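PDB 4OBI: uncharacterized protein from Enterococcus faecalis, which is of unknown function but binds zinc through a NusG domain II-like beta domain, part of a probably membrane-anchored protein. Local coordinates for residues 61-69 against 81-89; 11-19 against 23-31. All coordinates share one frame; numbering follows the deposited sequence.

Contact 2 comes first along the chain and closes before contact 1 opens; the two centres are about 17 Å apart, on opposite sides of the chain's centre. Contact 2 (11-19 against 23-31) forms the hairpin at one edge of a four-stranded antiparallel sheet, and contact 1 (61-69 against 81-89) holds the zinc site near the other edge, where strand 82-84 lies. Strand 89-95 runs between them, beside both 12-18 and 82-84. They meet directly: Leu89 packs on Val18 and Leu16, and Asn88 O probably accepts a hydrogen bond from Asp19 N. The metal thus pins the helix-bearing loop to the same sheet that the hairpin begins, all within one NusG domain II-like unit.

Contact 1. Residues 61-69 against 81-89; sequences ANCADLVDV and PIACLPHNL. With ZN (zinc ion), chain C.
Cys63, Asp68 and Cys84 meet at one zinc ion, which ties the loop and helix start of 61-69 to the end of strand 82-84. Zinc is bound by Cys63 SG at 2.3 Å, Cys84 SG at 2.3 Å and one carboxylate oxygen, Asp68 OD1, at 2.0 Å; a water fills the fourth place. The sulfurs arrive with different torsions: that of Cys84 lies opposite its own backbone N (chi1 -177°), while that of Cys63 sits between N and the carbonyl carbon (chi1 56°). Asp68 OD2 turns from the metal to a hydrogen bond from second-shell Asn47, which, with the zinc bond on OD1, helps fix the carboxylate's rotation.

Polar contacts surround the site. The zinc-bound water donates to second-shell Asp65 OD1, the oxygen that also accepts from Val67 N at 3.1 Å, from above the carboxylate plane, closing an Asx turn just before the helix. A second water bridges Asn62 O and His87 NE2, lying in the plane of the imidazole. His87 ND1 is bonded to Asn47, so both ring nitrogens have partners.

Apolar and ring contacts complete the join. Cys63 CB lies over one face of the His87 ring, 4.1 Å from its centroid, a CH-pi contact, and also touches Pro86 CB. At the ring's edge Asn62 OD1 comes within 3.2 Å of His87 CE1, amide and ring planes 78° apart; that oxygen is held by Tyr46 N. Asp68 CB rests on Ile82 CG2 at 3.6 Å.

Asn88 and Leu89 both face Cys84, forming a G1 beta bulge as the chain turns toward strand 89-95. Two cysteines, a monodentate aspartate and a water make a four-coordinate zinc site, here joining a loop-helix segment to the sheet edge.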
loop_
_atom_site.group_PDB
_atom_site.type_symbol
_atom_site.label_atom_id
_atom_site.label_comp_id
_atom_site.label_asym_id
_atom_site.label_seq_id
_atom_site.Cartn_x
_atom_site.Cartn_y
_atom_site.Cartn_z
ATOM N N ALA A 61 -7.587 -0.935 8.260
ATOM C CA ALA A 61 -8.594 -1.232 7.235
ATOM C C ALA A 61 -9.869 -1.777 7.871
ATOM O O ALA A 61 -9.864 -2.115 9.053
ATOM C CB ALA A 61 -8.043 -2.235 6.234
ATOM N N ASN A 62 -10.952 -1.863 7.096
ATOM C CA ASN A 62 -12.222 -2.433 7.592
ATOM C C ASN A 62 -12.741 -3.599 6.756
ATOM O O ASN A 62 -13.938 -3.873 6.735
ATOM C CB ASN A 62 -13.307 -1.366 7.716
ATOM C CG ASN A 62 -13.687 -0.756 6.381
ATOM O OD1 ASN A 62 -13.071 -1.031 5.346
ATOM N ND2 ASN A 62 -14.704 0.090 6.402
ATOM N N CYS A 63 -11.829 -4.287 6.075
ATOM C CA CYS A 63 -12.156 -5.551 5.441
ATOM C C CYS A 63 -12.383 -6.608 6.522
ATOM O O CYS A 63 -12.058 -6.401 7.685
ATOM C CB CYS A 63 -11.036 -5.987 4.514
ATOM S SG CYS A 63 -9.444 -6.106 5.346
ATOM N N ALA A 64 -12.940 -7.745 6.123
ATOM C CA ALA A 64 -13.360 -8.765 7.087
ATOM C C ALA A 64 -12.224 -9.562 7.733
ATOM O O ALA A 64 -12.417 -10.129 8.801
ATOM C CB ALA A 64 -14.347 -9.715 6.433
ATOM N N ASP A 65 -11.052 -9.627 7.097
ATOM C CA ASP A 65 -9.953 -10.460 7.619
ATOM C C ASP A 65 -8.680 -9.705 7.994
ATOM O O ASP A 65 -7.771 -10.284 8.595
ATOM C CB ASP A 65 -9.625 -11.589 6.639
ATOM C CG ASP A 65 -9.241 -11.086 5.249
ATOM O OD1 ASP A 65 -8.824 -9.917 5.108
ATOM O OD2 ASP A 65 -9.359 -11.878 4.285
ATOM N N LEU A 66 -8.603 -8.424 7.634
ATOM C CA LEU A 66 -7.423 -7.579 7.910
ATOM C C LEU A 66 -6.100 -8.205 7.461
ATOM O O LEU A 66 -5.042 -7.912 8.011
ATOM C CB LEU A 66 -7.375 -7.183 9.383
ATOM C CG LEU A 66 -8.586 -6.447 9.961
ATOM C CD1 LEU A 66 -8.371 -6.113 11.430
ATOM C CD2 LEU A 66 -8.881 -5.185 9.155
ATOM N N VAL A 67 -6.148 -9.038 6.425
ATOM C CA VAL A 67 -4.945 -9.765 5.982
ATOM C C VAL A 67 -3.833 -8.789 5.554
ATOM O O VAL A 67 -2.654 -8.967 5.904
ATOM C CB VAL A 67 -5.301 -10.779 4.869
ATOM C CG1 VAL A 67 -4.085 -11.167 4.035
ATOM C CG2 VAL A 67 -5.909 -12.024 5.493
ATOM N N ASP A 68 -4.220 -7.742 4.834
ATOM C CA ASP A 68 -3.273 -6.709 4.385
ATOM C C ASP A 68 -2.655 -5.955 5.557
ATOM O O ASP A 68 -1.456 -5.694 5.564
ATOM C CB ASP A 68 -3.905 -5.748 3.365
ATOM C CG ASP A 68 -5.243 -5.202 3.810
ATOM O OD1 ASP A 68 -6.108 -6.004 4.224
ATOM O OD2 ASP A 68 -5.436 -3.975 3.733
ATOM N N VAL A 69 -3.461 -5.627 6.563
ATOM C CA VAL A 69 -2.941 -5.033 7.800
ATOM C C VAL A 69 -1.948 -5.978 8.497
ATOM O O VAL A 69 -0.871 -5.556 8.951
ATOM C CB VAL A 69 -4.097 -4.650 8.759
ATOM C CG1 VAL A 69 -3.573 -4.170 10.103
ATOM C CG2 VAL A 69 -4.963 -3.570 8.143
ATOM N N PRO A 81 3.271 -8.920 -3.017
ATOM C CA PRO A 81 2.506 -7.670 -2.883
ATOM C C PRO A 81 1.582 -7.679 -1.673
ATOM O O PRO A 81 1.102 -8.746 -1.292
ATOM C CB PRO A 81 1.670 -7.632 -4.168
ATOM C CG PRO A 81 2.446 -8.440 -5.142
ATOM C CD PRO A 81 3.110 -9.524 -4.353
ATOM N N ILE A 82 1.357 -6.516 -1.064
ATOM C CA ILE A 82 0.287 -6.371 -0.081
ATOM C C ILE A 82 -1.017 -6.444 -0.849
ATOM O O ILE A 82 -1.199 -5.743 -1.840
ATOM C CB ILE A 82 0.342 -5.036 0.673
ATOM C CG1 ILE A 82 1.623 -4.955 1.509
ATOM C CG2 ILE A 82 -0.872 -4.881 1.567
ATOM C CD1 ILE A 82 2.016 -3.546 1.927
ATOM N N ALA A 83 -1.903 -7.315 -0.401
ATOM C CA ALA A 83 -3.171 -7.497 -1.072
ATOM C C ALA A 83 -4.334 -7.441 -0.086
ATOM O O ALA A 83 -4.343 -8.155 0.929
ATOM C CB ALA A 83 -3.172 -8.813 -1.829
ATOM N N CYS A 84 -5.308 -6.588 -0.401
ATOM C CA CYS A 84 -6.612 -6.628 0.237
ATOM C C CYS A 84 -7.599 -7.122 -0.791
ATOM O O CYS A 84 -8.186 -6.343 -1.550
ATOM C CB CYS A 84 -7.013 -5.256 0.761
ATOM S SG CYS A 84 -8.588 -5.280 1.640
ATOM N N LEU A 85 -7.774 -8.432 -0.840
ATOM C CA LEU A 85 -8.641 -9.012 -1.847
ATOM C C LEU A 85 -10.116 -8.558 -1.745
ATOM O O LEU A 85 -10.729 -8.286 -2.774
ATOM C CB LEU A 85 -8.513 -10.537 -1.866
ATOM C CG LEU A 85 -7.110 -11.078 -2.165
ATOM C CD1 LEU A 85 -7.121 -12.600 -2.104
ATOM C CD2 LEU A 85 -6.595 -10.575 -3.506
ATOM N N PRO A 86 -10.672 -8.429 -0.520
ATOM C CA PRO A 86 -12.053 -7.936 -0.400
ATOM C C PRO A 86 -12.274 -6.536 -0.993
ATOM O O PRO A 86 -13.364 -6.260 -1.489
ATOM C CB PRO A 86 -12.297 -7.931 1.119
ATOM C CG PRO A 86 -11.336 -8.931 1.653
ATOM C CD PRO A 86 -10.116 -8.781 0.799
ATOM N N HIS A 87 -11.254 -5.679 -0.951
ATOM C CA HIS A 87 -11.360 -4.330 -1.519
ATOM C C HIS A 87 -10.726 -4.213 -2.911
ATOM O O HIS A 87 -10.699 -3.129 -3.499
ATOM C CB HIS A 87 -10.733 -3.309 -0.574
ATOM C CG HIS A 87 -11.438 -3.194 0.743
ATOM N ND1 HIS A 87 -10.952 -2.422 1.774
ATOM C CD2 HIS A 87 -12.578 -3.762 1.203
ATOM C CE1 HIS A 87 -11.765 -2.515 2.812
ATOM N NE2 HIS A 87 -12.763 -3.319 2.489
ATOM N N ASN A 88 -10.229 -5.333 -3.436
ATOM C CA ASN A 88 -9.555 -5.373 -4.734
ATOM C C ASN A 88 -8.406 -4.353 -4.819
ATOM O O ASN A 88 -8.267 -3.624 -5.810
ATOM C CB ASN A 88 -10.563 -5.149 -5.859
ATOM C CG ASN A 88 -10.123 -5.770 -7.169
ATOM O OD1 ASN A 88 -9.195 -6.580 -7.205
ATOM N ND2 ASN A 88 -10.802 -5.412 -8.251
ATOM N N LEU A 89 -7.604 -4.320 -3.761
ATOM C CA LEU A 89 -6.535 -3.348 -3.586
ATOM C C LEU A 89 -5.189 -4.057 -3.426
ATOM O O LEU A 89 -5.092 -5.056 -2.705
ATOM C CB LEU A 89 -6.820 -2.485 -2.365
ATOM C CG LEU A 89 -5.743 -1.481 -1.908
ATOM C CD1 LEU A 89 -6.407 -0.275 -1.259
ATOM C CD2 LEU A 89 -4.701 -2.067 -0.961
HETATM ZN ZN ZN C . -8.008 -6.286 3.602
HETATM O O HOH W 1 -14.975 -3.906 4.058
HETATM O O HOH W 2 -7.810 -8.244 3.396
#

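Contact 2. Residues 11-19 against 23-31; sequences TYQAVLKVD and IKVFDLKKD
Leu16 and Ile23 pack across each other where the two strands approach their turn. From Leu16 CB, which lies near the plane of the Phe26 ring and 3.9 Å from Phe26 CE2 at its edge, the chain continues to CG, placed opposite the backbone N (chi1 172°) and 3.8 Å from Ile23 CG1. At the tip the branches part: CD2 meets Ile23 CD1 at 3.7 Å, whereas CD1 packs on Leu89 of the neighbouring strand. Ile23 CD1 also reaches Val18 CG2.

Further along this face Ala14 CB touches Leu28 CD1, and Lys24 CG lies over one face of the Phe26 ring, offset toward its rim; Tyr35 and Ile56 of the second sheet pack against Phe26. On the reverse face Gln13 CB meets Val25 CG1 at 3.9 Å, and Gln13 NE2 bonds to Glu94.

The backbones are joined by a reciprocal pair, Ala14 N to Phe26 O and Phe26 N to Ala14 O, each 2.8 Å. Leu16 N bonds to Lys24 O, but Leu16 O takes Ile23 N. Ile23 and Lys24 thus both face Leu16, a classic beta bulge in the antiparallel hairpin of strands 12-18 and 21-28, at the edge of the four-stranded sheet.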
loop_
_atom_site.group_PDB
_atom_site.type_symbol
_atom_site.label_atom_id
_atom_site.label_comp_id
_atom_site.label_asym_id
_atom_site.label_seq_id
_atom_site.Cartn_x
_atom_site.Cartn_y
_atom_site.Cartn_z
ATOM N N THR A 11 16.872 2.920 -5.766
ATOM C CA THR A 11 15.617 3.571 -5.272
ATOM C C THR A 11 14.378 2.853 -5.819
ATOM O O THR A 11 14.343 2.449 -6.984
ATOM C CB THR A 11 15.562 5.075 -5.637
ATOM O OG1 THR A 11 14.291 5.625 -5.253
ATOM C CG2 THR A 11 15.790 5.299 -7.138
ATOM N N TYR A 12 13.367 2.699 -4.972
ATOM C CA TYR A 12 12.177 1.955 -5.350
ATOM C C TYR A 12 10.939 2.826 -5.241
ATOM O O TYR A 12 10.980 3.930 -4.701
ATOM C CB TYR A 12 12.037 0.703 -4.485
ATOM C CG TYR A 12 13.268 -0.180 -4.521
ATOM C CD1 TYR A 12 13.694 -0.762 -5.712
ATOM C CD2 TYR A 12 14.001 -0.430 -3.370
ATOM C CE1 TYR A 12 14.823 -1.566 -5.755
ATOM C CE2 TYR A 12 15.132 -1.228 -3.398
ATOM C CZ TYR A 12 15.537 -1.797 -4.592
ATOM O OH TYR A 12 16.667 -2.591 -4.619
ATOM N N GLN A 13 9.845 2.319 -5.785
ATOM C CA GLN A 13 8.568 3.000 -5.716
ATOM C C GLN A 13 7.480 1.981 -5.432
ATOM O O GLN A 13 7.561 0.840 -5.896
ATOM C CB GLN A 13 8.307 3.754 -7.025
ATOM C CG GLN A 13 8.197 2.866 -8.262
ATOM C CD GLN A 13 8.407 3.626 -9.561
ATOM O OE1 GLN A 13 9.018 4.702 -9.584
ATOM N NE2 GLN A 13 7.926 3.057 -10.656
ATOM N N ALA A 14 6.478 2.387 -4.652
ATOM C CA ALA A 14 5.329 1.542 -4.341
ATOM C C ALA A 14 4.147 1.952 -5.201
ATOM O O ALA A 14 3.841 3.137 -5.316
ATOM C CB ALA A 14 4.961 1.653 -2.870
ATOM N N VAL A 15 3.490 0.967 -5.802
ATOM C CA VAL A 15 2.370 1.195 -6.699
ATOM C C VAL A 15 1.085 0.697 -6.038
ATOM O O VAL A 15 0.953 -0.487 -5.717
ATOM C CB VAL A 15 2.594 0.436 -8.030
ATOM C CG1 VAL A 15 1.425 0.635 -8.987
ATOM C CG2 VAL A 15 3.924 0.860 -8.652
ATOM N N LEU A 16 0.139 1.612 -5.850
ATOM C CA LEU A 16 -1.150 1.311 -5.250
ATOM C C LEU A 16 -2.203 1.214 -6.342
ATOM O O LEU A 16 -2.421 2.167 -7.084
ATOM C CB LEU A 16 -1.531 2.411 -4.254
ATOM C CG LEU A 16 -2.943 2.370 -3.660
ATOM C CD1 LEU A 16 -3.155 1.094 -2.870
ATOM C CD2 LEU A 16 -3.180 3.591 -2.787
ATOM N N LYS A 17 -2.844 0.051 -6.428
ATOM C CA LYS A 17 -3.836 -0.228 -7.445
ATOM C C LYS A 17 -5.112 -0.656 -6.744
ATOM O O LYS A 17 -5.064 -1.477 -5.818
ATOM C CB LYS A 17 -3.344 -1.356 -8.350
ATOM C CG LYS A 17 -4.325 -1.769 -9.430
ATOM C CD LYS A 17 -3.680 -2.692 -10.453
ATOM C CE LYS A 17 -3.407 -4.073 -9.886
ATOM N NZ LYS A 17 -2.784 -4.973 -10.903
ATOM N N VAL A 18 -6.236 -0.074 -7.158
ATOM C CA VAL A 18 -7.547 -0.460 -6.637
ATOM C C VAL A 18 -8.509 -0.601 -7.807
ATOM O O VAL A 18 -8.554 0.263 -8.687
ATOM C CB VAL A 18 -8.133 0.585 -5.661
ATOM C CG1 VAL A 18 -9.432 0.069 -5.041
ATOM C CG2 VAL A 18 -7.125 0.936 -4.588
ATOM N N ASP A 19 -9.274 -1.689 -7.814
ATOM C CA ASP A 19 -10.213 -1.967 -8.890
ATOM C C ASP A 19 -9.538 -1.805 -10.247
ATOM O O ASP A 19 -10.113 -1.226 -11.180
ATOM C CB ASP A 19 -11.443 -1.054 -8.790
ATOM C CG ASP A 19 -12.247 -1.288 -7.518
ATOM O OD1 ASP A 19 -12.299 -2.444 -7.044
ATOM O OD2 ASP A 19 -12.844 -0.315 -7.002
ATOM N N ILE A 23 -3.774 4.166 -8.728
ATOM C CA ILE A 23 -4.247 5.460 -8.230
ATOM C C ILE A 23 -3.137 6.326 -7.639
ATOM O O ILE A 23 -3.263 7.544 -7.619
ATOM C CB ILE A 23 -5.406 5.314 -7.214
ATOM C CG1 ILE A 23 -4.965 4.597 -5.948
ATOM C CG2 ILE A 23 -6.594 4.579 -7.844
ATOM C CD1 ILE A 23 -6.012 4.641 -4.852
ATOM N N LYS A 24 -2.046 5.706 -7.187
ATOM C CA LYS A 24 -0.951 6.428 -6.545
ATOM C C LYS A 24 0.373 5.663 -6.718
ATOM O O LYS A 24 0.397 4.440 -6.652
ATOM C CB LYS A 24 -1.262 6.589 -5.048
ATOM C CG LYS A 24 -0.612 7.778 -4.369
ATOM C CD LYS A 24 -1.314 9.082 -4.705
ATOM C CE LYS A 24 -0.904 10.194 -3.751
ATOM N NZ LYS A 24 0.574 10.375 -3.673
ATOM N N VAL A 25 1.464 6.390 -6.938
ATOM C CA VAL A 25 2.804 5.814 -6.881
ATOM C C VAL A 25 3.572 6.589 -5.813
ATOM O O VAL A 25 3.664 7.811 -5.895
ATOM C CB VAL A 25 3.538 5.905 -8.233
ATOM C CG1 VAL A 25 4.956 5.350 -8.119
ATOM C CG2 VAL A 25 2.768 5.155 -9.316
ATOM N N PHE A 26 4.086 5.875 -4.813
ATOM C CA PHE A 26 4.815 6.483 -3.696
ATOM C C PHE A 26 6.311 6.239 -3.867
ATOM O O PHE A 26 6.747 5.101 -4.054
ATOM C CB PHE A 26 4.391 5.873 -2.351
ATOM C CG PHE A 26 2.906 5.896 -2.087
ATOM C CD1 PHE A 26 2.313 6.968 -1.427
ATOM C CD2 PHE A 26 2.106 4.829 -2.455
ATOM C CE1 PHE A 26 0.953 6.985 -1.164
ATOM C CE2 PHE A 26 0.745 4.839 -2.193
ATOM C CZ PHE A 26 0.167 5.914 -1.548
ATOM N N ASP A 27 7.092 7.308 -3.775
ATOM C CA ASP A 27 8.538 7.178 -3.822
ATOM C C ASP A 27 9.004 6.644 -2.472
ATOM O O ASP A 27 8.559 7.101 -1.422
ATOM C CB ASP A 27 9.191 8.513 -4.159
ATOM C CG ASP A 27 8.883 8.966 -5.576
ATOM O OD1 ASP A 27 8.922 8.114 -6.494
ATOM O OD2 ASP A 27 8.597 10.167 -5.770
ATOM N N LEU A 28 9.865 5.636 -2.504
ATOM C CA LEU A 28 10.358 5.021 -1.279
ATOM C C LEU A 28 11.797 5.472 -1.055
ATOM O O LEU A 28 12.725 4.879 -1.585
ATOM C CB LEU A 28 10.254 3.495 -1.367
ATOM C CG LEU A 28 8.831 2.926 -1.440
ATOM C CD1 LEU A 28 8.871 1.400 -1.476
ATOM C CD2 LEU A 28 7.969 3.410 -0.283
ATOM N N LYS A 29 11.960 6.549 -0.291
ATOM C CA LYS A 29 13.268 7.146 -0.038
ATOM C C LYS A 29 13.699 6.881 1.403
ATOM O O LYS A 29 12.943 7.145 2.333
ATOM C CB LYS A 29 13.213 8.652 -0.301
ATOM N N LYS A 30 14.915 6.368 1.582
ATOM C CA LYS A 30 15.430 5.999 2.908
ATOM C C LYS A 30 15.358 7.136 3.931
ATOM O O LYS A 30 15.005 6.910 5.086
ATOM C CB LYS A 30 16.873 5.500 2.804
ATOM C CG LYS A 30 17.510 5.193 4.151
ATOM C CD LYS A 30 18.806 4.413 4.011
ATOM C CE LYS A 30 19.517 4.277 5.351
ATOM N NZ LYS A 30 18.685 3.580 6.374
ATOM N N ASP A 31 15.691 8.353 3.515
ATOM C CA ASP A 31 15.593 9.513 4.405
ATOM C C ASP A 31 14.304 10.301 4.150
ATOM O O ASP A 31 14.237 11.501 4.422
ATOM C CB ASP A 31 16.813 10.422 4.228
HETATM O O HOH W 3 13.677 2.569 -1.850
HETATM O O HOH W 4 7.966 7.960 -9.279
#